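Local structure of type II restriction enzyme ngomi (Neisseria gonorrhoeae, 1FIU) at the interface of chains A and B. The protein cuts double-stranded DNA at the sequence 5'-GCCGGC-3' after the first G, working as a magnesium-dependent homotetrameric type II restriction endonuclease. Coordinates in Å, arbitrary orientation; residue numbers count along the deposited sequence, not the author numbering. Chains: chain A/B, Type II restriction enzyme ngomi.

The interface of chains A and B. Residues chain A 196, 199, 230, 233; chain B 132, 134, 200.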
# COMPACT_ATOMS: atom_id res chain seq x y z
N GLN A 196 5.89 1.07 15.82
CA GLN A 196 5.54 0.86 14.41
C GLN A 196 4.80 -0.44 14.14
O GLN A 196 4.26 -0.62 13.03
CB GLN A 196 6.79 0.96 13.52
CG GLN A 196 7.54 2.29 13.68
CD GLN A 196 6.64 3.53 13.63
OE1 GLN A 196 5.79 3.66 12.75
NE2 GLN A 196 6.83 4.44 14.57
N ARG A 199 1.38 0.10 12.92
CA ARG A 199 1.23 0.37 11.51
C ARG A 199 1.24 -0.90 10.67
O ARG A 199 0.44 -1.03 9.72
CB ARG A 199 2.33 1.32 10.99
CG ARG A 199 2.24 2.75 11.54
CD ARG A 199 3.27 3.68 10.87
NE ARG A 199 3.51 4.93 11.61
CZ ARG A 199 2.85 6.07 11.46
NH1 ARG A 199 1.85 6.17 10.58
NH2 ARG A 199 3.20 7.13 12.19
N SER A 230 4.98 9.55 16.89
CA SER A 230 5.60 8.49 16.10
C SER A 230 4.56 7.49 15.56
O SER A 230 4.85 6.76 14.64
CB SER A 230 6.70 7.76 16.89
OG SER A 230 6.18 7.00 17.97
N LEU A 233 1.00 10.65 13.82
CA LEU A 233 1.13 11.41 12.57
C LEU A 233 1.05 10.53 11.34
O LEU A 233 1.44 9.38 11.37
CB LEU A 233 2.46 12.19 12.55
CG LEU A 233 2.60 13.30 13.58
CD1 LEU A 233 4.01 13.89 13.42
CD2 LEU A 233 1.55 14.39 13.43
N GLY B 132 2.49 13.49 7.97
CA GLY B 132 3.25 12.64 8.86
C GLY B 132 4.57 13.32 9.13
O GLY B 132 4.72 14.51 8.84
N ASP B 134 7.62 10.83 9.81
CA ASP B 134 8.61 9.76 9.66
C ASP B 134 9.19 9.67 8.25
O ASP B 134 10.22 9.02 8.04
CB ASP B 134 7.99 8.43 10.09
CG ASP B 134 7.57 8.44 11.56
OD1 ASP B 134 7.78 9.48 12.24
OD2 ASP B 134 7.03 7.43 12.05
N SER B 200 7.78 -0.21 8.09
CA SER B 200 7.25 1.14 7.95
C SER B 200 8.26 2.01 7.21
O SER B 200 7.88 2.87 6.39
CB SER B 200 6.87 1.75 9.32
OG SER B 200 7.98 1.75 10.21
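The backbone oxygen of A:Ser230, which faces the carboxylate of B:Asp134 across the A–B interface of the homotetrameric type II restriction endonuclease NgoMIV, is gripped by two donors of its own chain. The amide NE2 of A:Gln196 and the guanidinium NH2 of A:Arg199 reach A:Ser230 O from opposite faces of its carbonyl plane, both tilted well away from the lone pairs. The hydrogen bond from A:Gln196 NE2 to A:Ser230 O is 3.0 Å long and nearly straight at the hydrogen. Here helix 225-232 comes up to the start of helix 197-208. A:Gln196 also accepts: its OE1 takes the NE hydrogen of A:Arg199 at 2.8 Å, with each atom in the plane of the other's group. With A:Leu233 O bound by A:Arg199 NH2 at 3.0 Å, also in the guanidinium plane, the rotation of this flat cation is fixed.

B:Asp134, which is poorly ordered, approaches this network from the other subunit, its carboxylate position only approximate. B:Asp134 OD2 stands 3.8 Å from A:Arg199 NH2, a long salt bridge in which the carboxylate plane is turned 73° from the guanidinium. B:Asp134 OD2 also approaches the amide of A:Gln196 tip to tip, 3.9 Å from A:Gln196 NE2. Neither approach is a hydrogen bond, and the attraction to the arginine is one of charge. A:Ser230 O lies 3.4 Å from B:Asp134 OD2, an acceptor facing an acceptor, which may weaken that pull.

Beside the glutamine, the hydroxyl OG of B:Ser200 meets the aliphatic part of A:Gln196, lying 3.5 Å from CG. A bend at chi2 (-48°) turns the amide from this stem back toward A:Arg199.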